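AvrA (Salmonella typhimurium, PDB 6BE0) probably transfers acetyl groups from acetyl-CoA to serine and threonine side chains of target proteins, and binds inositol hexakisphosphate and coenzyme A. Local coordinates at residues Y237-G242 with S285-K290; S183-I188 with K290-E295; P144-A149 with M174-I179. All blocks are in the same frame, centred on the assembly; numbering follows the deposited sequence.

Along the chain contact 3 (144-149 with 174-179) closes first; contact 2 (183-188 with 290-295) then opens and encloses contact 1 (237-242 with 285-290). Contacts 1 and 2 have centres about 9 Å apart, share Lys290 on helix 287-300, and both reach inositol hexakisphosphate; contact 1 also touches coenzyme A. The centre of contact 3 lies about 15 Å from that of contact 1 and about 17 Å from that of contact 2. It meets contact 1 where Ile179 packs on Tyr237 and Thr240 and where Gln241 N probably bonds to Ile179 O. Strand 170-176 is followed by helix 186-199, so 174-179 and 183-188 adjoin in the chain.

Contact 1: Y237-G242 with S285-K290; sequences YKHTQG and SISAHK. With IHP (inositol hexakisphosphate), chain B; COA (coenzyme A), chain C.
Pairing of His239 with Ser287 (CA to CA 5.6 Å) and of Gln241 with Ser285 shows that 237-242 runs antiparallel to residues 285-287, which lead into helix 287-300. The imidazole of His239 uses both nitrogens at its edge. NE2 donates to O23 of inositol hexakisphosphate over 2.8 Å at 159°, while ND1 and Ser287 OG share a hydrogen bond of 2.9 Å whose donor is not settled. Ser287 OG is anti to its backbone N (chi1 -167°), which puts it beside ND1. Two polar grips therefore fix the rotation of the ring. Lys238 NZ bonds to O33 of the same ligand at 2.8 Å.

Farther along, a water bridges the two segments: it accepts from Gln241 NE2 at 2.8 Å, donates to Ser285 O at 2.9 Å, and bonds to His289 ND1. The amide oxygen of Gln241 is held separately, by the backbone N of Arg181 and of Ser182. Gln241 CB lies 3.9 Å from N3A of coenzyme A, so the contact touches both ligands. Ser285 OG accepts from Ser287 N, an ST turn leading into the helix.

Phe189 of helix 186-199 packs on His239, Gln241 and Ala288; Arg271 of helix 268-273 borders His239, and helix 243-252 covers Thr240.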
loop_
_atom_site.group_PDB
_atom_site.type_symbol
_atom_site.label_atom_id
_atom_site.label_comp_id
_atom_site.label_asym_id
_atom_site.label_seq_id
_atom_site.Cartn_x
_atom_site.Cartn_y
_atom_site.Cartn_z
ATOM N N TYR A 237 -0.536 0.899 -9.683
ATOM C CA TYR A 237 -0.521 -0.449 -10.247
ATOM C C TYR A 237 0.819 -0.839 -10.860
ATOM O O TYR A 237 0.900 -1.800 -11.623
ATOM C CB TYR A 237 -1.618 -0.570 -11.304
ATOM C CG TYR A 237 -2.998 -0.352 -10.746
ATOM C CD1 TYR A 237 -3.830 -1.426 -10.465
ATOM C CD2 TYR A 237 -3.466 0.927 -10.484
ATOM C CE1 TYR A 237 -5.093 -1.232 -9.947
ATOM C CE2 TYR A 237 -4.726 1.132 -9.964
ATOM C CZ TYR A 237 -5.536 0.050 -9.698
ATOM O OH TYR A 237 -6.795 0.247 -9.182
ATOM N N LYS A 238 1.869 -0.102 -10.524
ATOM C CA LYS A 238 3.180 -0.363 -11.103
ATOM C C LYS A 238 3.733 -1.716 -10.663
ATOM O O LYS A 238 4.450 -2.374 -11.418
ATOM C CB LYS A 238 4.155 0.749 -10.724
ATOM C CG LYS A 238 3.750 2.120 -11.246
ATOM C CD LYS A 238 4.737 3.201 -10.828
ATOM C CE LYS A 238 6.112 2.966 -11.434
ATOM N NZ LYS A 238 7.031 4.109 -11.192
ATOM N N HIS A 239 3.387 -2.129 -9.446
ATOM C CA HIS A 239 3.886 -3.385 -8.885
ATOM C C HIS A 239 2.866 -4.515 -8.981
ATOM O O HIS A 239 3.029 -5.548 -8.332
ATOM C CB HIS A 239 4.289 -3.191 -7.421
ATOM C CG HIS A 239 5.381 -2.187 -7.222
ATOM N ND1 HIS A 239 6.681 -2.415 -7.616
ATOM C CD2 HIS A 239 5.366 -0.952 -6.666
ATOM C CE1 HIS A 239 7.421 -1.364 -7.316
ATOM N NE2 HIS A 239 6.648 -0.461 -6.739
ATOM N N THR A 240 1.820 -4.320 -9.782
ATOM C CA THR A 240 0.783 -5.336 -9.946
ATOM C C THR A 240 1.393 -6.678 -10.328
ATOM O O THR A 240 2.166 -6.774 -11.280
ATOM C CB THR A 240 -0.247 -4.939 -11.019
ATOM O OG1 THR A 240 -0.799 -3.657 -10.705
ATOM C CG2 THR A 240 -1.375 -5.964 -11.091
ATOM N N GLN A 241 1.036 -7.708 -9.568
ATOM C CA GLN A 241 1.568 -9.047 -9.773
ATOM C C GLN A 241 0.563 -9.911 -10.528
ATOM O O GLN A 241 -0.035 -10.822 -9.963
ATOM C CB GLN A 241 1.929 -9.679 -8.428
ATOM C CG GLN A 241 3.111 -9.000 -7.750
ATOM C CD GLN A 241 3.311 -9.438 -6.313
ATOM O OE1 GLN A 241 2.356 -9.766 -5.610
ATOM N NE2 GLN A 241 4.562 -9.444 -5.868
ATOM N N GLY A 242 0.386 -9.614 -11.810
ATOM C CA GLY A 242 -0.557 -10.343 -12.638
ATOM C C GLY A 242 -0.892 -9.589 -13.911
ATOM O O GLY A 242 -1.430 -8.483 -13.865
ATOM N N SER A 285 6.047 -11.714 -11.520
ATOM C CA SER A 285 6.638 -10.401 -11.291
ATOM C C SER A 285 7.432 -10.379 -9.992
ATOM O O SER A 285 6.922 -10.762 -8.937
ATOM C CB SER A 285 5.553 -9.322 -11.252
ATOM O OG SER A 285 6.102 -8.068 -10.881
ATOM N N ILE A 286 8.682 -9.935 -10.081
ATOM C CA ILE A 286 9.520 -9.731 -8.904
ATOM C C ILE A 286 9.701 -8.239 -8.650
ATOM O O ILE A 286 10.702 -7.817 -8.074
ATOM C CB ILE A 286 10.903 -10.398 -9.063
ATOM C CG1 ILE A 286 11.656 -9.814 -10.266
ATOM C CG2 ILE A 286 10.744 -11.905 -9.214
ATOM C CD1 ILE A 286 13.122 -10.188 -10.305
ATOM N N SER A 287 8.729 -7.443 -9.089
ATOM C CA SER A 287 8.823 -5.991 -8.979
ATOM C C SER A 287 8.880 -5.561 -7.517
ATOM O O SER A 287 9.765 -4.803 -7.115
ATOM C CB SER A 287 7.640 -5.319 -9.679
ATOM O OG SER A 287 7.867 -3.928 -9.831
ATOM N N ALA A 288 7.933 -6.051 -6.723
ATOM C CA ALA A 288 7.879 -5.727 -5.304
ATOM C C ALA A 288 9.129 -6.213 -4.578
ATOM O O ALA A 288 9.644 -5.529 -3.694
ATOM C CB ALA A 288 6.635 -6.331 -4.669
ATOM N N HIS A 289 9.619 -7.390 -4.954
ATOM C CA HIS A 289 10.825 -7.937 -4.343
ATOM C C HIS A 289 12.037 -7.070 -4.669
ATOM O O HIS A 289 12.929 -6.898 -3.838
ATOM C CB HIS A 289 11.062 -9.376 -4.805
ATOM C CG HIS A 289 10.119 -10.366 -4.197
ATOM N ND1 HIS A 289 8.817 -10.517 -4.625
ATOM C CD2 HIS A 289 10.287 -11.250 -3.185
ATOM C CE1 HIS A 289 8.226 -11.456 -3.906
ATOM N NE2 HIS A 289 9.095 -11.915 -3.025
ATOM N N LYS A 290 12.066 -6.524 -5.880
ATOM C CA LYS A 290 13.128 -5.606 -6.272
ATOM C C LYS A 290 12.980 -4.278 -5.536
ATOM O O LYS A 290 13.975 -3.634 -5.206
ATOM C CB LYS A 290 13.122 -5.379 -7.786
ATOM C CG LYS A 290 13.629 -6.573 -8.589
ATOM C CD LYS A 290 13.381 -6.418 -10.084
ATOM C CE LYS A 290 14.263 -5.342 -10.702
ATOM N NZ LYS A 290 14.038 -5.219 -12.172
HETATM C C1 IHP B . 9.998 7.152 -7.981
HETATM C C2 IHP B . 9.531 5.919 -7.217
HETATM C C3 IHP B . 9.660 4.666 -8.067
HETATM C C4 IHP B . 11.071 4.519 -8.599
HETATM C C5 IHP B . 11.371 5.699 -9.505
HETATM C C6 IHP B . 11.330 6.996 -8.711
HETATM O O11 IHP B . 10.062 8.237 -7.072
HETATM P P1 IHP B . 8.882 9.310 -7.099
HETATM O O21 IHP B . 8.547 9.724 -5.684
HETATM O O31 IHP B . 7.639 8.727 -7.736
HETATM O O41 IHP B . 9.331 10.517 -7.880
HETATM O O12 IHP B . 10.279 5.781 -5.988
HETATM P P2 IHP B . 9.535 5.882 -4.594
HETATM O O22 IHP B . 8.711 7.145 -4.518
HETATM O O32 IHP B . 8.614 4.702 -4.394
HETATM O O42 IHP B . 10.559 5.904 -3.481
HETATM O O13 IHP B . 9.284 3.520 -7.301
HETATM P P3 IHP B . 7.937 2.750 -7.666
HETATM O O23 IHP B . 7.249 2.303 -6.399
HETATM O O33 IHP B . 6.997 3.637 -8.447
HETATM O O43 IHP B . 8.263 1.533 -8.492
HETATM O O14 IHP B . 11.239 3.250 -9.259
HETATM P P4 IHP B . 10.578 2.867 -10.679
HETATM O O24 IHP B . 9.988 1.478 -10.595
HETATM O O34 IHP B . 9.485 3.834 -11.076
HETATM O O44 IHP B . 11.640 2.848 -11.744
HETATM O O15 IHP B . 12.637 5.562 -10.152
HETATM P P5 IHP B . 12.826 6.184 -11.597
HETATM O O25 IHP B . 11.721 7.178 -11.883
HETATM O O35 IHP B . 14.160 6.884 -11.660
HETATM O O45 IHP B . 12.789 5.104 -12.650
HETATM O O16 IHP B . 12.422 7.052 -7.796
HETATM P P6 IHP B . 13.322 8.331 -7.761
HETATM O O26 IHP B . 14.562 8.056 -6.950
HETATM O O36 IHP B . 13.721 8.720 -9.161
HETATM O O46 IHP B . 12.577 9.476 -7.121
HETATM N N1A COA C . 4.217 -13.892 -7.431
HETATM C C2A COA C . 3.809 -13.231 -8.556
HETATM N N3A COA C . 2.584 -13.494 -9.101
HETATM C C4A COA C . 1.755 -14.422 -8.529
HETATM C C5A COA C . 2.150 -15.078 -7.416
HETATM C C6A COA C . 3.399 -14.803 -6.869
HETATM N N6A COA C . 4.329 -15.099 -5.827
HETATM N N7A COA C . 1.155 -15.934 -7.049
HETATM C C8A COA C . 0.141 -15.801 -7.943
HETATM N N9A COA C . 0.504 -14.874 -8.858
HETATM C C1B COA C . -0.242 -14.405 -9.978
HETATM C C2B COA C . 0.252 -14.875 -11.103
HETATM O O2B COA C . 1.135 -13.895 -11.714
HETATM C C3B COA C . -1.034 -15.154 -12.050
HETATM O O3B COA C . -1.528 -13.935 -12.604
HETATM P P3B COA C . -1.509 -13.734 -14.204
HETATM O O7A COA C . -0.085 -13.553 -14.677
HETATM O O8A COA C . -2.115 -14.941 -14.876
HETATM O O9A COA C . -2.317 -12.507 -14.569
HETATM C C4B COA C . -1.955 -15.693 -11.216
HETATM O O4B COA C . -1.730 -14.968 -9.895
HETATM C C5B COA C . -1.717 -17.188 -11.056
HETATM O O5B COA C . -2.533 -17.698 -10.007
HETATM P P1A COA C . -3.755 -18.669 -10.365
HETATM O O1A COA C . -4.264 -18.375 -11.768
HETATM O O2A COA C . -3.288 -20.111 -10.277
HETATM O O3A COA C . -4.926 -18.437 -9.323
HETATM O O HOH W 1 4.359 -5.247 -11.953
HETATM O O HOH W 2 7.277 -9.232 -6.552
#

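Contact 2: S183-I188 with K290-E295; sequences SSECGI and KKRIAE. With IHP (inositol hexakisphosphate), chain B.
Arg292 reaches from helix 287-300 over Ile188 to the carboxylate of Glu185, and its side chain can be followed atom by atom. CB lies 3.6 Å from Ile188 CD1, and CG, anti to the backbone N, stays against the same methyl. The chain turns at chi3 (-67°), which places NE 3.8 Å from Ile188 CD1. Beyond that bend Ile188 CG1 sits over one face of the guanidinium, 3.3 Å above its plane and offset toward the rim. At the tip, NH2 makes a salt bridge of 2.7 Å to Glu185 OE1 with an N-H...O angle of 147°, using the anti lone pair of that oxygen; NH1 adds a weak bond to the same atom. OE1 alone takes both N-H groups, and the carboxylate and guanidinium planes stand 88° apart, unlike a coplanar two-oxygen pairing. NH2 has a second anionic partner in Asp68 of helix 65-82.

Glu185 itself is bent at chi2. Its OE2 accepts from Ser184 N at 3.2 Å, reached from above the carboxylate plane, and also from Ser182 OG. These bonds on the second oxygen hold the group in place while OE1 faces the arginine.

Next to Arg292 on the helix, Lys291 CB meets Ile188 CG2 at 3.8 Å. Lys291 NZ leads away from the tip of Arg292 and donates to O32 of inositol hexakisphosphate at 2.7 Å. Ile188 thus touches Arg292 with CG1 and CD1 and Lys291 with CG2. The arrangement is a packing of two helices, 186-199 and 287-300, beside the basic inositol hexakisphosphate site, consistent with the binding of this ligand by YopJ-family acetyltransferases.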
loop_
_atom_site.group_PDB
_atom_site.type_symbol
_atom_site.label_atom_id
_atom_site.label_comp_id
_atom_site.label_asym_id
_atom_site.label_seq_id
_atom_site.Cartn_x
_atom_site.Cartn_y
_atom_site.Cartn_z
ATOM N N SER A 183 3.416 -13.851 -1.311
ATOM C CA SER A 183 2.975 -14.285 0.011
ATOM C C SER A 183 3.348 -13.351 1.165
ATOM O O SER A 183 2.687 -13.364 2.203
ATOM C CB SER A 183 3.540 -15.679 0.298
ATOM O OG SER A 183 4.957 -15.672 0.249
ATOM N N SER A 184 4.392 -12.545 0.988
ATOM C CA SER A 184 4.993 -11.824 2.113
ATOM C C SER A 184 5.392 -10.379 1.799
ATOM O O SER A 184 6.297 -9.837 2.435
ATOM C CB SER A 184 6.225 -12.594 2.600
ATOM O OG SER A 184 7.161 -12.760 1.550
ATOM N N GLU A 185 4.707 -9.752 0.845
ATOM C CA GLU A 185 5.090 -8.418 0.377
ATOM C C GLU A 185 4.122 -7.316 0.821
ATOM O O GLU A 185 4.097 -6.235 0.234
ATOM C CB GLU A 185 5.203 -8.419 -1.153
ATOM C CG GLU A 185 6.511 -8.997 -1.679
ATOM C CD GLU A 185 6.863 -10.325 -1.042
ATOM O OE1 GLU A 185 7.799 -10.358 -0.214
ATOM O OE2 GLU A 185 6.201 -11.333 -1.361
ATOM N N CYS A 186 3.340 -7.579 1.864
ATOM C CA CYS A 186 2.344 -6.614 2.320
ATOM C C CYS A 186 2.989 -5.288 2.717
ATOM O O CYS A 186 2.464 -4.218 2.410
ATOM C CB CYS A 186 1.539 -7.178 3.498
ATOM S SG CYS A 186 2.504 -7.632 4.963
ATOM N N GLY A 187 4.132 -5.365 3.391
ATOM C CA GLY A 187 4.840 -4.176 3.831
ATOM C C GLY A 187 5.337 -3.303 2.691
ATOM O O GLY A 187 5.195 -2.084 2.731
ATOM N N ILE A 188 5.917 -3.924 1.670
ATOM C CA ILE A 188 6.478 -3.183 0.544
ATOM C C ILE A 188 5.381 -2.481 -0.249
ATOM O O ILE A 188 5.517 -1.311 -0.604
ATOM C CB ILE A 188 7.278 -4.101 -0.408
ATOM C CG1 ILE A 188 8.307 -4.927 0.370
ATOM C CG2 ILE A 188 7.969 -3.278 -1.498
ATOM C CD1 ILE A 188 9.306 -4.099 1.161
ATOM N N LYS A 290 12.066 -6.524 -5.880
ATOM C CA LYS A 290 13.128 -5.606 -6.272
ATOM C C LYS A 290 12.980 -4.278 -5.536
ATOM O O LYS A 290 13.975 -3.634 -5.206
ATOM C CB LYS A 290 13.122 -5.379 -7.786
ATOM C CG LYS A 290 13.629 -6.573 -8.589
ATOM C CD LYS A 290 13.381 -6.418 -10.084
ATOM C CE LYS A 290 14.263 -5.342 -10.702
ATOM N NZ LYS A 290 14.038 -5.219 -12.172
ATOM N N LYS A 291 11.741 -3.872 -5.269
ATOM C CA LYS A 291 11.496 -2.619 -4.561
ATOM C C LYS A 291 12.004 -2.699 -3.124
ATOM O O LYS A 291 12.524 -1.718 -2.591
ATOM C CB LYS A 291 10.007 -2.263 -4.566
ATOM C CG LYS A 291 9.697 -0.878 -3.990
ATOM C CD LYS A 291 10.347 0.235 -4.807
ATOM C CE LYS A 291 10.063 1.615 -4.232
ATOM N NZ LYS A 291 8.623 1.974 -4.297
ATOM N N ARG A 292 11.848 -3.863 -2.501
ATOM C CA ARG A 292 12.379 -4.084 -1.159
ATOM C C ARG A 292 13.882 -3.830 -1.149
ATOM O O ARG A 292 14.409 -3.188 -0.239
ATOM C CB ARG A 292 12.088 -5.509 -0.674
ATOM C CG ARG A 292 12.733 -5.834 0.671
ATOM C CD ARG A 292 12.457 -7.257 1.131
ATOM N NE ARG A 292 11.046 -7.480 1.445
ATOM C CZ ARG A 292 10.188 -8.144 0.675
ATOM N NH1 ARG A 292 10.569 -8.677 -0.481
ATOM N NH2 ARG A 292 8.930 -8.282 1.069
ATOM N N ILE A 293 14.562 -4.342 -2.170
ATOM C CA ILE A 293 16.008 -4.198 -2.283
ATOM C C ILE A 293 16.392 -2.728 -2.436
ATOM O O ILE A 293 17.342 -2.259 -1.809
ATOM C CB ILE A 293 16.556 -5.015 -3.473
ATOM C CG1 ILE A 293 16.300 -6.508 -3.237
ATOM C CG2 ILE A 293 18.051 -4.754 -3.668
ATOM C CD1 ILE A 293 16.632 -7.393 -4.417
ATOM N N ALA A 294 15.651 -2.009 -3.270
ATOM C CA ALA A 294 15.882 -0.582 -3.458
ATOM C C ALA A 294 15.717 0.160 -2.139
ATOM O O ALA A 294 16.563 0.968 -1.754
ATOM C CB ALA A 294 14.930 -0.021 -4.502
ATOM N N GLU A 295 14.617 -0.130 -1.452
ATOM C CA GLU A 295 14.305 0.498 -0.176
ATOM C C GLU A 295 15.398 0.250 0.862
ATOM O O GLU A 295 15.805 1.167 1.576
ATOM C CB GLU A 295 12.961 -0.015 0.339
ATOM C CG GLU A 295 11.756 0.535 -0.414
ATOM C CD GLU A 295 11.352 1.924 0.051
ATOM O OE1 GLU A 295 12.177 2.611 0.690
ATOM O OE2 GLU A 295 10.202 2.326 -0.218
HETATM C C1 IHP B . 9.998 7.152 -7.981
HETATM C C2 IHP B . 9.531 5.919 -7.217
HETATM C C3 IHP B . 9.660 4.666 -8.067
HETATM C C4 IHP B . 11.071 4.519 -8.599
HETATM C C5 IHP B . 11.371 5.699 -9.505
HETATM C C6 IHP B . 11.330 6.996 -8.711
HETATM O O11 IHP B . 10.062 8.237 -7.072
HETATM P P1 IHP B . 8.882 9.310 -7.099
HETATM O O21 IHP B . 8.547 9.724 -5.684
HETATM O O31 IHP B . 7.639 8.727 -7.736
HETATM O O41 IHP B . 9.331 10.517 -7.880
HETATM O O12 IHP B . 10.279 5.781 -5.988
HETATM P P2 IHP B . 9.535 5.882 -4.594
HETATM O O22 IHP B . 8.711 7.145 -4.518
HETATM O O32 IHP B . 8.614 4.702 -4.394
HETATM O O42 IHP B . 10.559 5.904 -3.481
HETATM O O13 IHP B . 9.284 3.520 -7.301
HETATM P P3 IHP B . 7.937 2.750 -7.666
HETATM O O23 IHP B . 7.249 2.303 -6.399
HETATM O O33 IHP B . 6.997 3.637 -8.447
HETATM O O43 IHP B . 8.263 1.533 -8.492
HETATM O O14 IHP B . 11.239 3.250 -9.259
HETATM P P4 IHP B . 10.578 2.867 -10.679
HETATM O O24 IHP B . 9.988 1.478 -10.595
HETATM O O34 IHP B . 9.485 3.834 -11.076
HETATM O O44 IHP B . 11.640 2.848 -11.744
HETATM O O15 IHP B . 12.637 5.562 -10.152
HETATM P P5 IHP B . 12.826 6.184 -11.597
HETATM O O25 IHP B . 11.721 7.178 -11.883
HETATM O O35 IHP B . 14.160 6.884 -11.660
HETATM O O45 IHP B . 12.789 5.104 -12.650
HETATM O O16 IHP B . 12.422 7.052 -7.796
HETATM P P6 IHP B . 13.322 8.331 -7.761
HETATM O O26 IHP B . 14.562 8.056 -6.950
HETATM O O36 IHP B . 13.721 8.720 -9.161
HETATM O O46 IHP B . 12.577 9.476 -7.121
#

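Contact 3: P144-A149 with M174-I179; sequences PAACSA and MVELDI
The beta-alpha-beta crossover from strand 136-143 through helix 151-164 to the parallel strand 170-176 is tied together here, where Pro144 and Ala145 meet Asp178 and Ile179 just beyond the strands. Segment 144-148 crosses 174-179 at 106°, with Pro144 and Ala145 at its Leu177-Ile179 end and Cys147 at Met174 and Glu176. Ile179 N donates to Pro144 O over 2.8 Å with an N-H...O angle of 166°, a nearly straight bond. Asp178 N adds a weak bond to Ala145 O at 3.2 Å. Ile179 CG1 lies 3.4 Å from the same Pro144 O.

Glu176 carries the side-chain part. Its CG is anti to the backbone N (chi1 176°), and the chain continues extended until OE2 accepts from Cys147 N at 2.8 Å, met on the anti side and slightly out of the carboxylate plane. The other oxygen, OE1, accepts from Ser225 N at the start of helix 225-228, so two backbone N-H groups hold the two oxygens. On the way, Glu176 CB lies 3.7 Å from Cys147 SG. That sulphur also touches the Met174 methyl, with Cys147 SG 3.6 Å from Met174 CE, an apolar contact next to the charged group.

Asp178 OD1 passes Ala146 CB at 3.7 Å, but its strongest partner is Arg181, with which it forms a salt bridge; a water donates to the same oxygen. Pro144 and Ile179 pack on Phe189 of helix 186-199. The arrangement closes a parallel crossover at strand 170-176, last of the mixed sheet, where Met174 and Glu176 also form backbone hydrogen bonds with Leu223. Because Arg181 binds coenzyme A, the loop after this strand leads directly to the cofactor pocket of this YopJ-family enzyme, whose family is placed in the CA peptidase clan.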
loop_
_atom_site.group_PDB
_atom_site.type_symbol
_atom_site.label_atom_id
_atom_site.label_comp_id
_atom_site.label_asym_id
_atom_site.label_seq_id
_atom_site.Cartn_x
_atom_site.Cartn_y
_atom_site.Cartn_z
ATOM N N PRO A 144 -3.605 -4.249 -0.275
ATOM C CA PRO A 144 -2.984 -4.571 -1.565
ATOM C C PRO A 144 -3.470 -5.896 -2.155
ATOM O O PRO A 144 -3.541 -6.027 -3.376
ATOM C CB PRO A 144 -1.490 -4.643 -1.228
ATOM C CG PRO A 144 -1.336 -3.813 -0.004
ATOM C CD PRO A 144 -2.595 -4.022 0.774
ATOM N N ALA A 145 -3.794 -6.860 -1.297
ATOM C CA ALA A 145 -4.244 -8.173 -1.749
ATOM C C ALA A 145 -5.763 -8.213 -1.886
ATOM O O ALA A 145 -6.427 -7.179 -1.827
ATOM C CB ALA A 145 -3.767 -9.254 -0.787
ATOM N N ALA A 146 -6.306 -9.415 -2.065
ATOM C CA ALA A 146 -7.744 -9.601 -2.229
ATOM C C ALA A 146 -8.442 -9.663 -0.873
ATOM O O ALA A 146 -7.786 -9.783 0.163
ATOM C CB ALA A 146 -8.019 -10.863 -3.028
ATOM N N CYS A 147 -9.771 -9.582 -0.888
ATOM C CA CYS A 147 -10.563 -9.585 0.340
ATOM C C CYS A 147 -11.799 -10.474 0.220
ATOM O O CYS A 147 -12.749 -10.327 0.986
ATOM C CB CYS A 147 -11.000 -8.162 0.696
ATOM S SG CYS A 147 -9.672 -6.949 0.689
ATOM N N SER A 148 -11.788 -11.392 -0.741
ATOM C CA SER A 148 -12.953 -12.232 -1.011
ATOM C C SER A 148 -13.349 -13.098 0.184
ATOM O O SER A 148 -14.534 -13.328 0.422
ATOM C CB SER A 148 -12.686 -13.126 -2.223
ATOM O OG SER A 148 -11.459 -13.819 -2.086
ATOM N N ALA A 149 -12.359 -13.570 0.937
ATOM C CA ALA A 149 -12.609 -14.502 2.034
ATOM C C ALA A 149 -13.319 -13.834 3.213
ATOM O O ALA A 149 -14.519 -14.038 3.412
ATOM C CB ALA A 149 -11.301 -15.133 2.495
ATOM N N MET A 174 -13.039 0.634 3.232
ATOM C CA MET A 174 -11.956 -0.302 2.972
ATOM C C MET A 174 -11.939 -0.632 1.486
ATOM O O MET A 174 -12.983 -0.906 0.896
ATOM C CB MET A 174 -12.126 -1.563 3.819
ATOM C CG MET A 174 -11.102 -2.649 3.550
ATOM S SD MET A 174 -11.258 -3.999 4.733
ATOM C CE MET A 174 -10.912 -5.408 3.687
ATOM N N VAL A 175 -10.754 -0.587 0.886
ATOM C CA VAL A 175 -10.612 -0.768 -0.554
ATOM C C VAL A 175 -9.760 -1.989 -0.887
ATOM O O VAL A 175 -8.617 -2.110 -0.443
ATOM C CB VAL A 175 -9.989 0.480 -1.213
ATOM C CG1 VAL A 175 -9.805 0.268 -2.714
ATOM C CG2 VAL A 175 -10.860 1.698 -0.956
ATOM N N GLU A 176 -10.337 -2.889 -1.673
ATOM C CA GLU A 176 -9.626 -4.050 -2.189
ATOM C C GLU A 176 -8.908 -3.668 -3.475
ATOM O O GLU A 176 -9.510 -3.075 -4.369
ATOM C CB GLU A 176 -10.599 -5.206 -2.437
ATOM C CG GLU A 176 -9.976 -6.448 -3.060
ATOM C CD GLU A 176 -11.020 -7.426 -3.564
ATOM O OE1 GLU A 176 -11.901 -7.006 -4.346
ATOM O OE2 GLU A 176 -10.962 -8.612 -3.177
ATOM N N LEU A 177 -7.624 -4.002 -3.565
ATOM C CA LEU A 177 -6.835 -3.706 -4.757
ATOM C C LEU A 177 -6.550 -4.968 -5.567
ATOM O O LEU A 177 -6.614 -4.948 -6.797
ATOM C CB LEU A 177 -5.521 -3.020 -4.370
ATOM C CG LEU A 177 -5.638 -1.646 -3.701
ATOM C CD1 LEU A 177 -4.256 -1.061 -3.450
ATOM C CD2 LEU A 177 -6.477 -0.682 -4.532
ATOM N N ASP A 178 -6.250 -6.061 -4.870
ATOM C CA ASP A 178 -5.885 -7.323 -5.510
ATOM C C ASP A 178 -4.780 -7.112 -6.541
ATOM O O ASP A 178 -4.938 -7.450 -7.713
ATOM C CB ASP A 178 -7.104 -7.972 -6.172
ATOM C CG ASP A 178 -6.828 -9.390 -6.652
ATOM O OD1 ASP A 178 -5.982 -10.079 -6.040
ATOM O OD2 ASP A 178 -7.458 -9.818 -7.643
ATOM N N ILE A 179 -3.670 -6.530 -6.094
ATOM C CA ILE A 179 -2.493 -6.356 -6.937
ATOM C C ILE A 179 -1.306 -7.102 -6.337
ATOM O O ILE A 179 -0.313 -7.348 -7.020
ATOM C CB ILE A 179 -2.136 -4.870 -7.120
ATOM C CG1 ILE A 179 -1.986 -4.181 -5.762
ATOM C CG2 ILE A 179 -3.206 -4.178 -7.957
ATOM C CD1 ILE A 179 -1.401 -2.783 -5.849
HETATM O O HOH W 3 -4.590 -11.580 -3.963
#